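Local coordinates for PhnB protein (Bacillus cereus, PDB 3OMS), which is of unproven function but belongs to the glyoxalase-fold PhnB-like family and may act as a 3-demethylubiquinone-9 3-methyltransferase, at residues F121-D126 with S131-L136; E23-Y28 with S35-I40; T97-L102 with M110-Y115. All blocks are in the same frame, centred on the assembly; numbering follows the deposited sequence.

Contact 1. Residues F121-D126 with S131-L136; sequences FGWLND and SWQLTL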
loop_
_atom_site.group_PDB
_atom_site.type_symbol
_atom_site.label_atom_id
_atom_site.label_comp_id
_atom_site.label_asym_id
_atom_site.label_seq_id
_atom_site.Cartn_x
_atom_site.Cartn_y
_atom_site.Cartn_z
ATOM N N PHE A 121 16.749 11.462 2.888
ATOM C CA PHE A 121 15.733 10.427 3.138
ATOM C C PHE A 121 15.110 10.583 4.510
ATOM O O PHE A 121 15.786 10.971 5.484
ATOM C CB PHE A 121 16.354 9.036 3.062
ATOM C CG PHE A 121 15.417 7.919 3.454
ATOM C CD1 PHE A 121 14.569 7.348 2.499
ATOM C CD2 PHE A 121 15.416 7.412 4.757
ATOM C CE1 PHE A 121 13.702 6.288 2.834
ATOM C CE2 PHE A 121 14.555 6.355 5.106
ATOM C CZ PHE A 121 13.701 5.786 4.128
ATOM N N GLY A 122 13.826 10.267 4.600
ATOM C CA GLY A 122 13.162 10.183 5.895
ATOM C C GLY A 122 12.019 9.217 5.862
ATOM O O GLY A 122 11.493 8.874 4.774
ATOM N N TRP A 123 11.580 8.807 7.047
ATOM C CA TRP A 123 10.511 7.808 7.173
ATOM C C TRP A 123 9.684 8.208 8.380
ATOM O O TRP A 123 10.212 8.492 9.450
ATOM C CB TRP A 123 11.099 6.406 7.372
ATOM C CG TRP A 123 10.165 5.260 7.146
ATOM C CD1 TRP A 123 8.812 5.274 7.155
ATOM C CD2 TRP A 123 10.546 3.906 6.866
ATOM N NE1 TRP A 123 8.317 4.007 6.941
ATOM C CE2 TRP A 123 9.365 3.150 6.759
ATOM C CE3 TRP A 123 11.778 3.265 6.679
ATOM C CZ2 TRP A 123 9.372 1.774 6.422
ATOM C CZ3 TRP A 123 11.787 1.883 6.392
ATOM C CH2 TRP A 123 10.587 1.163 6.267
ATOM N N LEU A 124 8.383 8.291 8.184
ATOM C CA LEU A 124 7.481 8.662 9.270
ATOM C C LEU A 124 6.153 7.955 9.148
ATOM O O LEU A 124 5.865 7.330 8.092
ATOM C CB LEU A 124 7.233 10.174 9.230
ATOM C CG LEU A 124 6.758 10.857 7.924
ATOM C CD1 LEU A 124 5.248 10.556 7.724
ATOM C CD2 LEU A 124 6.981 12.375 8.029
ATOM N N ASN A 125 5.365 8.033 10.220
ATOM C CA ASN A 125 3.924 7.785 10.152
ATOM C C ASN A 125 3.197 9.076 10.268
ATOM O O ASN A 125 3.542 9.901 11.105
ATOM C CB ASN A 125 3.471 6.876 11.300
ATOM C CG ASN A 125 4.123 5.499 11.285
ATOM O OD1 ASN A 125 4.380 4.933 12.365
ATOM N ND2 ASN A 125 4.301 4.912 10.129
ATOM N N ASP A 126 2.218 9.322 9.411
ATOM C CA ASP A 126 1.495 10.580 9.510
ATOM C C ASP A 126 0.469 10.530 10.665
ATOM O O ASP A 126 0.348 9.529 11.405
ATOM C CB ASP A 126 0.906 10.961 8.145
ATOM C CG ASP A 126 -0.227 10.050 7.719
ATOM O OD1 ASP A 126 -0.757 9.344 8.622
ATOM O OD2 ASP A 126 -0.584 10.097 6.508
ATOM N N SER A 131 2.129 5.121 6.829
ATOM C CA SER A 131 3.608 5.204 6.801
ATOM C C SER A 131 4.102 5.689 5.430
ATOM O O SER A 131 3.748 5.115 4.341
ATOM C CB SER A 131 4.203 3.861 7.099
ATOM O OG SER A 131 5.554 3.931 7.522
ATOM N N TRP A 132 4.945 6.717 5.493
ATOM C CA TRP A 132 5.515 7.363 4.319
ATOM C C TRP A 132 7.049 7.402 4.387
ATOM O O TRP A 132 7.658 7.744 5.437
ATOM C CB TRP A 132 5.039 8.795 4.252
ATOM C CG TRP A 132 3.585 9.032 4.063
ATOM C CD1 TRP A 132 2.649 9.091 5.038
ATOM C CD2 TRP A 132 2.903 9.313 2.830
ATOM N NE1 TRP A 132 1.428 9.399 4.506
ATOM C CE2 TRP A 132 1.545 9.517 3.146
ATOM C CE3 TRP A 132 3.310 9.418 1.500
ATOM C CZ2 TRP A 132 0.580 9.837 2.181
ATOM C CZ3 TRP A 132 2.344 9.688 0.530
ATOM C CH2 TRP A 132 0.995 9.921 0.883
ATOM N N GLN A 133 7.670 7.074 3.247
ATOM C CA GLN A 133 9.113 7.210 3.085
ATOM C C GLN A 133 9.305 8.238 1.997
ATOM O O GLN A 133 8.578 8.281 0.988
ATOM C CB GLN A 133 9.808 5.922 2.631
ATOM C CG GLN A 133 9.726 4.764 3.626
ATOM C CD GLN A 133 10.446 3.549 3.103
ATOM O OE1 GLN A 133 11.655 3.589 2.849
ATOM N NE2 GLN A 133 9.703 2.456 2.907
ATOM N N LEU A 134 10.275 9.101 2.199
ATOM C CA LEU A 134 10.519 10.177 1.241
ATOM C C LEU A 134 11.983 10.205 0.913
ATOM O O LEU A 134 12.806 10.078 1.801
ATOM C CB LEU A 134 10.087 11.502 1.819
ATOM C CG LEU A 134 8.585 11.674 2.027
ATOM C CD1 LEU A 134 8.181 11.149 3.396
ATOM C CD2 LEU A 134 8.298 13.139 1.867
ATOM N N THR A 135 12.296 10.316 -0.382
ATOM C CA THR A 135 13.665 10.395 -0.793
ATOM C C THR A 135 13.844 11.372 -1.951
ATOM O O THR A 135 12.895 11.691 -2.649
ATOM C CB THR A 135 14.195 9.019 -1.149
ATOM O OG1 THR A 135 15.630 9.080 -1.175
ATOM C CG2 THR A 135 13.604 8.561 -2.513
ATOM N N LEU A 136 15.062 11.880 -2.098
ATOM C CA LEU A 136 15.362 12.824 -3.152
ATOM C C LEU A 136 16.001 12.043 -4.320
ATOM O O LEU A 136 16.979 11.319 -4.109
ATOM C CB LEU A 136 16.285 13.890 -2.570
ATOM C CG LEU A 136 16.538 15.181 -3.336
ATOM C CD1 LEU A 136 15.227 15.888 -3.582
ATOM C CD2 LEU A 136 17.519 16.035 -2.530
#
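Strands 121-125 and 131-136 pair as an antiparallel beta hairpin, their N-to-C directions 166° apart, with Phe121 opposite Thr135 and Asn125 opposite Ser131. It forms the two central strands of the second of the chain's two βαβββ modules, the repeat of the glyoxalase fold. Gly122 with Leu134 and Leu124 with Trp132 are the hydrogen-bonded pairs, while Trp123 and Gln133 make a non-hydrogen-bonded one. On their face the Gln133 side chain lies alongside the Trp123 indole: CG sits 3.4 Å from the centroid of the five-membered ring, and the extended chain beyond it stacks the amide 11° from parallel to the ring. The amide oxygen OE1 meets the edge of the Phe121 ring, 3.3 Å from CZ, and Gln133 NE2 is hydrogen-bonded to Ser84 OG. Phe14 of the second subunit also packs on Gln133. Ser131 OG accepts the Trp123 indole N-H in the ring plane (NE1 to OG 2.8 Å). On the other face, covered by helix 92-103, Leu124 CD1 packs on Trp132 CB at 3.9 Å. Beyond it Asp126 OD2, also hydrogen-bonded to Tyr28 OH, takes the Trp132 indole N-H from above its carboxylate plane, NE1 to OD2 2.9 Å.

Contact 2. Residues E23-Y28 with S35-I40; sequences EAMNFY and SEIVSI
A small apolar cluster between helix 21-29 and the sheet of strands 11-17, 64-70, 54-61 and 37-42 is closed by Met25 from the helix and Ile37 and Ile40 from strand 37-42, outermost in that sheet within this chain. The two short segments run nearly antiparallel, 168° between directions, with axes 10.3 Å apart, a gap spanned by side chains alone. Met25, present as selenomethionine, reaches across: its chi1 of -169° swings CG away from its own N, and CG lies 3.6 Å from Ile37 CG1 where the two chains cross at about a right angle. A bend at chi3 (58°) then turns the terminal methyl so that CE touches both isoleucines, 3.7 Å from Ile40 CD1 and 3.8 Å from Ile37 CD1. As in the glyoxalase fold, the helix packs on the sheet, and Met25 also meets Ala57 and Phe59 of the neighbouring strand 54-61. A classic beta bulge, Val38 and Ser39 facing Thr58, lies between Ile37 and Ile40, and its extra residue lets both isoleucines point toward the helix. At the more open margin the Asn26 amide crosses the end of Ile37, with OD1 3.5 Å from CD1, while its ND2 is hydrogen-bonded to Glu22 O.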
loop_
_atom_site.group_PDB
_atom_site.type_symbol
_atom_site.label_atom_id
_atom_site.label_comp_id
_atom_site.label_asym_id
_atom_site.label_seq_id
_atom_site.Cartn_x
_atom_site.Cartn_y
_atom_site.Cartn_z
ATOM N N GLU A 23 -11.016 13.704 5.467
ATOM C CA GLU A 23 -9.993 14.629 5.921
ATOM C C GLU A 23 -8.610 14.224 5.384
ATOM O O GLU A 23 -7.818 15.063 4.954
ATOM C CB GLU A 23 -9.979 14.672 7.453
ATOM C CG GLU A 23 -9.030 15.689 8.085
ATOM C CD GLU A 23 -8.908 15.407 9.598
ATOM O OE1 GLU A 23 -9.921 15.542 10.296
ATOM O OE2 GLU A 23 -7.850 14.984 10.053
ATOM N N ALA A 24 -8.328 12.928 5.423
ATOM C CA ALA A 24 -7.029 12.409 5.018
ATOM C C ALA A 24 -6.788 12.638 3.561
ATOM O O ALA A 24 -5.723 13.152 3.150
ATOM C CB ALA A 24 -6.930 10.887 5.349
HETATM N N MSE A 25 -7.815 12.338 2.751
HETATM C CA MSE A 25 -7.742 12.574 1.326
HETATM C C MSE A 25 -7.542 14.032 0.962
HETATM O O MSE A 25 -6.728 14.376 0.101
HETATM C CB MSE A 25 -9.047 12.075 0.681
HETATM C CG MSE A 25 -9.075 11.989 -0.744
HETATM SE SE MSE A 25 -10.605 10.747 -1.191
HETATM C CE MSE A 25 -12.032 11.768 -0.278
ATOM N N ASN A 26 -8.303 14.907 1.606
ATOM C CA ASN A 26 -8.110 16.338 1.388
ATOM C C ASN A 26 -6.677 16.768 1.729
ATOM O O ASN A 26 -6.065 17.576 1.014
ATOM C CB ASN A 26 -9.194 17.153 2.133
ATOM C CG ASN A 26 -10.527 17.184 1.347
ATOM O OD1 ASN A 26 -10.623 17.828 0.335
ATOM N ND2 ASN A 26 -11.502 16.472 1.799
ATOM N N PHE A 27 -6.127 16.194 2.792
ATOM C CA PHE A 27 -4.740 16.479 3.199
ATOM C C PHE A 27 -3.767 15.978 2.170
ATOM O O PHE A 27 -2.932 16.753 1.684
ATOM C CB PHE A 27 -4.468 15.841 4.563
ATOM C CG PHE A 27 -3.047 15.998 5.050
ATOM C CD1 PHE A 27 -2.457 17.249 5.140
ATOM C CD2 PHE A 27 -2.338 14.889 5.487
ATOM C CE1 PHE A 27 -1.152 17.397 5.650
ATOM C CE2 PHE A 27 -1.059 15.016 5.998
ATOM C CZ PHE A 27 -0.462 16.254 6.076
ATOM N N TYR A 28 -3.910 14.717 1.751
ATOM C CA TYR A 28 -2.922 14.112 0.829
ATOM C C TYR A 28 -2.914 14.791 -0.534
ATOM O O TYR A 28 -1.865 15.055 -1.111
ATOM C CB TYR A 28 -3.187 12.621 0.636
ATOM C CG TYR A 28 -3.049 11.799 1.903
ATOM C CD1 TYR A 28 -2.207 12.200 2.974
ATOM C CD2 TYR A 28 -3.724 10.605 2.026
ATOM C CE1 TYR A 28 -2.107 11.416 4.097
ATOM C CE2 TYR A 28 -3.659 9.855 3.130
ATOM C CZ TYR A 28 -2.842 10.242 4.179
ATOM O OH TYR A 28 -2.785 9.389 5.242
ATOM N N SER A 35 -2.948 16.197 -8.075
ATOM C CA SER A 35 -3.621 15.311 -7.146
ATOM C C SER A 35 -5.002 15.876 -6.854
ATOM O O SER A 35 -5.144 17.056 -6.453
ATOM C CB SER A 35 -2.808 15.202 -5.873
ATOM O OG SER A 35 -1.485 14.867 -6.190
ATOM N N GLU A 36 -6.035 15.073 -7.049
ATOM C CA GLU A 36 -7.386 15.551 -6.741
ATOM C C GLU A 36 -8.316 14.443 -6.344
ATOM O O GLU A 36 -8.099 13.262 -6.658
ATOM C CB GLU A 36 -7.962 16.292 -7.951
ATOM C CG GLU A 36 -7.633 15.673 -9.220
ATOM C CD GLU A 36 -7.770 16.619 -10.414
ATOM O OE1 GLU A 36 -7.669 17.859 -10.289
ATOM O OE2 GLU A 36 -7.945 16.113 -11.517
ATOM N N ILE A 37 -9.368 14.829 -5.654
ATOM C CA ILE A 37 -10.452 13.918 -5.402
ATOM C C ILE A 37 -11.208 13.700 -6.707
ATOM O O ILE A 37 -11.468 14.644 -7.428
ATOM C CB ILE A 37 -11.373 14.393 -4.273
ATOM C CG1 ILE A 37 -10.547 14.424 -2.942
ATOM C CG2 ILE A 37 -12.531 13.413 -4.109
ATOM C CD1 ILE A 37 -11.219 15.099 -1.830
ATOM N N VAL A 38 -11.408 12.429 -7.046
ATOM C CA VAL A 38 -12.125 12.012 -8.264
ATOM C C VAL A 38 -13.620 11.783 -7.989
ATOM O O VAL A 38 -14.499 12.304 -8.708
ATOM C CB VAL A 38 -11.479 10.735 -8.927
ATOM C CG1 VAL A 38 -12.357 10.236 -10.084
ATOM C CG2 VAL A 38 -10.064 11.080 -9.462
ATOM N N SER A 39 -13.896 10.960 -6.974
ATOM C CA SER A 39 -15.263 10.574 -6.617
ATOM C C SER A 39 -15.351 10.329 -5.135
ATOM O O SER A 39 -14.369 9.884 -4.511
ATOM C CB SER A 39 -15.710 9.321 -7.373
ATOM O OG SER A 39 -14.882 8.197 -7.121
ATOM N N ILE A 40 -16.512 10.598 -4.554
ATOM C CA ILE A 40 -16.687 10.344 -3.107
ATOM C C ILE A 40 -18.153 10.093 -2.838
ATOM O O ILE A 40 -19.012 10.867 -3.303
ATOM C CB ILE A 40 -16.161 11.535 -2.246
ATOM C CG1 ILE A 40 -16.445 11.311 -0.742
ATOM C CG2 ILE A 40 -16.806 12.877 -2.721
ATOM C CD1 ILE A 40 -15.648 12.219 0.199
#

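Contact 3. Residues T97-L102 with M110-Y115; sequences TVFHKL and MPLGSY. With EDO (1,2-ethanediol), chain B.
Leu112, where the chain turns a corner beyond strand 107-111, packs against one face of the Phe99 ring from helix 92-103. Leu112 CB stands over the middle of the phenyl ring, 3.6 Å from its centroid and 11° off the ring normal, a CH-pi contact. Phe99 CG is anti to the backbone N (chi1 -169°), which carries the ring out from the helix toward 110-115; its chi2 of 86° sets the plane broadside to the leucine. The two side chains run in opposite senses: beyond CB, the Leu112 chain runs back along Phe99, and its CD2 methyl comes 3.8 Å from Phe99 CB, at the root of the ring. At the far end of Phe99, CZ lies 4.0 Å from Met110 O, approached obliquely. As in the glyoxalase fold, helix 92-103 packs on the sheet of strands 83-89, 131-136, 121-125 and 107-111, and here it reaches strand 107-111, outermost within this chain. Phe99 also rests on Leu124 and Leu134 of the central strands, while Leu112 touches Ile95 and Asp96, one helical turn earlier. The turn has its own clasp: Tyr115 folds back so that its hydroxyl hydrogen-bonds to the Pro111 carbonyl oxygen, OH to O 2.6 Å, on a lone pair in the carbonyl plane, and this ties the end of the side chain to the backbone. A 1,2-ethanediol molecule, probably from the crystallisation liquor, has its C2 over one face of the Tyr115 ring and its C1 3.5 Å from Tyr115 CE1, and gives a hydrogen bond through O2 to Ser114 O, 2.8 Å away.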
loop_
_atom_site.group_PDB
_atom_site.type_symbol
_atom_site.label_atom_id
_atom_site.label_comp_id
_atom_site.label_asym_id
_atom_site.label_seq_id
_atom_site.Cartn_x
_atom_site.Cartn_y
_atom_site.Cartn_z
ATOM N N THR A 97 9.351 20.311 2.355
ATOM C CA THR A 97 7.974 20.739 2.562
ATOM C C THR A 97 7.031 19.581 2.821
ATOM O O THR A 97 6.249 19.649 3.754
ATOM C CB THR A 97 7.426 21.530 1.370
ATOM O OG1 THR A 97 8.235 22.685 1.180
ATOM C CG2 THR A 97 6.002 21.991 1.672
ATOM N N VAL A 98 7.085 18.528 2.008
ATOM C CA VAL A 98 6.165 17.430 2.175
ATOM C C VAL A 98 6.445 16.674 3.480
ATOM O O VAL A 98 5.525 16.278 4.189
ATOM C CB VAL A 98 6.227 16.427 1.003
ATOM C CG1 VAL A 98 5.224 15.353 1.183
ATOM C CG2 VAL A 98 6.008 17.108 -0.340
ATOM N N PHE A 99 7.706 16.432 3.779
ATOM C CA PHE A 99 8.047 15.735 5.021
ATOM C C PHE A 99 7.467 16.471 6.251
ATOM O O PHE A 99 6.824 15.853 7.100
ATOM C CB PHE A 99 9.563 15.564 5.159
ATOM C CG PHE A 99 9.965 14.636 6.270
ATOM C CD1 PHE A 99 10.039 13.265 6.051
ATOM C CD2 PHE A 99 10.279 15.128 7.536
ATOM C CE1 PHE A 99 10.423 12.407 7.064
ATOM C CE2 PHE A 99 10.638 14.259 8.567
ATOM C CZ PHE A 99 10.715 12.935 8.335
ATOM N N HIS A 100 7.719 17.775 6.326
ATOM C CA HIS A 100 7.302 18.631 7.455
ATOM C C HIS A 100 5.787 18.615 7.598
ATOM O O HIS A 100 5.268 18.541 8.688
ATOM C CB HIS A 100 7.835 20.051 7.235
ATOM C CG HIS A 100 7.304 21.086 8.176
ATOM N ND1 HIS A 100 7.625 21.122 9.515
ATOM C CD2 HIS A 100 6.516 22.164 7.947
ATOM C CE1 HIS A 100 7.048 22.172 10.069
ATOM N NE2 HIS A 100 6.373 22.820 9.137
ATOM N N LYS A 101 5.094 18.645 6.461
ATOM C CA LYS A 101 3.651 18.603 6.514
ATOM C C LYS A 101 3.162 17.257 7.057
ATOM O O LYS A 101 2.283 17.215 7.920
ATOM C CB LYS A 101 3.044 18.918 5.131
ATOM C CG LYS A 101 3.116 20.445 4.786
ATOM C CD LYS A 101 2.511 20.697 3.423
ATOM C CE LYS A 101 2.365 22.172 2.969
ATOM N NZ LYS A 101 1.843 22.025 1.502
ATOM N N LEU A 102 3.702 16.162 6.516
ATOM C CA LEU A 102 3.304 14.790 6.924
ATOM C C LEU A 102 3.690 14.467 8.372
ATOM O O LEU A 102 3.014 13.672 9.042
ATOM C CB LEU A 102 3.936 13.758 5.969
ATOM C CG LEU A 102 3.385 13.616 4.561
ATOM C CD1 LEU A 102 4.369 12.764 3.702
ATOM C CD2 LEU A 102 1.986 12.981 4.599
HETATM N N MSE A 110 12.564 7.538 10.923
HETATM C CA MSE A 110 13.900 8.012 10.584
HETATM C C MSE A 110 13.811 9.481 10.175
HETATM O O MSE A 110 13.116 9.832 9.196
HETATM C CB MSE A 110 14.528 7.167 9.453
HETATM C CG MSE A 110 14.674 5.719 9.894
HETATM SE SE MSE A 110 15.348 4.577 8.431
HETATM C CE MSE A 110 17.161 5.201 8.471
ATOM N N PRO A 111 14.500 10.344 10.925
ATOM C CA PRO A 111 14.382 11.760 10.645
ATOM C C PRO A 111 14.943 12.097 9.278
ATOM O O PRO A 111 15.856 11.405 8.784
ATOM C CB PRO A 111 15.219 12.391 11.747
ATOM C CG PRO A 111 16.193 11.387 12.127
ATOM C CD PRO A 111 15.435 10.094 12.037
ATOM N N LEU A 112 14.425 13.170 8.685
ATOM C CA LEU A 112 14.798 13.594 7.342
ATOM C C LEU A 112 16.213 14.128 7.353
ATOM O O LEU A 112 16.530 15.128 8.053
ATOM C CB LEU A 112 13.849 14.651 6.823
ATOM C CG LEU A 112 14.164 15.133 5.391
ATOM C CD1 LEU A 112 14.061 13.974 4.435
ATOM C CD2 LEU A 112 13.248 16.287 4.972
ATOM N N GLY A 113 17.082 13.504 6.550
ATOM C CA GLY A 113 18.457 13.950 6.483
ATOM C C GLY A 113 19.296 13.064 5.599
ATOM O O GLY A 113 18.749 12.298 4.798
ATOM N N SER A 114 20.613 13.170 5.775
ATOM C CA SER A 114 21.554 12.387 4.980
ATOM C C SER A 114 21.825 11.038 5.631
ATOM O O SER A 114 21.944 10.921 6.874
ATOM C CB SER A 114 22.862 13.151 4.766
ATOM O OG SER A 114 22.656 14.250 3.891
ATOM N N TYR A 115 21.915 10.011 4.786
ATOM C CA TYR A 115 22.231 8.666 5.255
ATOM C C TYR A 115 23.252 8.025 4.302
ATOM O O TYR A 115 23.435 8.514 3.179
ATOM C CB TYR A 115 20.962 7.843 5.301
ATOM C CG TYR A 115 20.000 8.228 6.408
ATOM C CD1 TYR A 115 20.103 7.682 7.674
ATOM C CD2 TYR A 115 18.981 9.130 6.169
ATOM C CE1 TYR A 115 19.190 8.015 8.689
ATOM C CE2 TYR A 115 18.087 9.486 7.168
ATOM C CZ TYR A 115 18.194 8.944 8.424
ATOM O OH TYR A 115 17.270 9.304 9.375
HETATM C C1 EDO B . 20.334 10.698 10.608
HETATM O O1 EDO B . 21.236 11.052 11.669
HETATM C C2 EDO B . 19.938 11.919 9.777
HETATM O O2 EDO B . 21.050 12.425 9.007
#

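Contacts 1 and 3, their centres about 6 Å apart, reach the same sheet: strand 121-125 pairs with strand 107-111 through Trp123 N to Met110 O, 2.8 Å, and the pairing continues past the corner through Phe121 N to Gly113 O, 2.9 Å, both being probable hydrogen bonds. Contact 2 lies at the other sheet, its centre about 20 Å from that of contact 1 and about 22 Å from that of contact 3. Helix 21-29 bridges the gap: Tyr28 OH reaches Asp126 OD2 of contact 1 at 2.6 Å, and Phe27 CZ packs 3.4 Å from Lys101 O of contact 3, the contact at which the ethanediol sits.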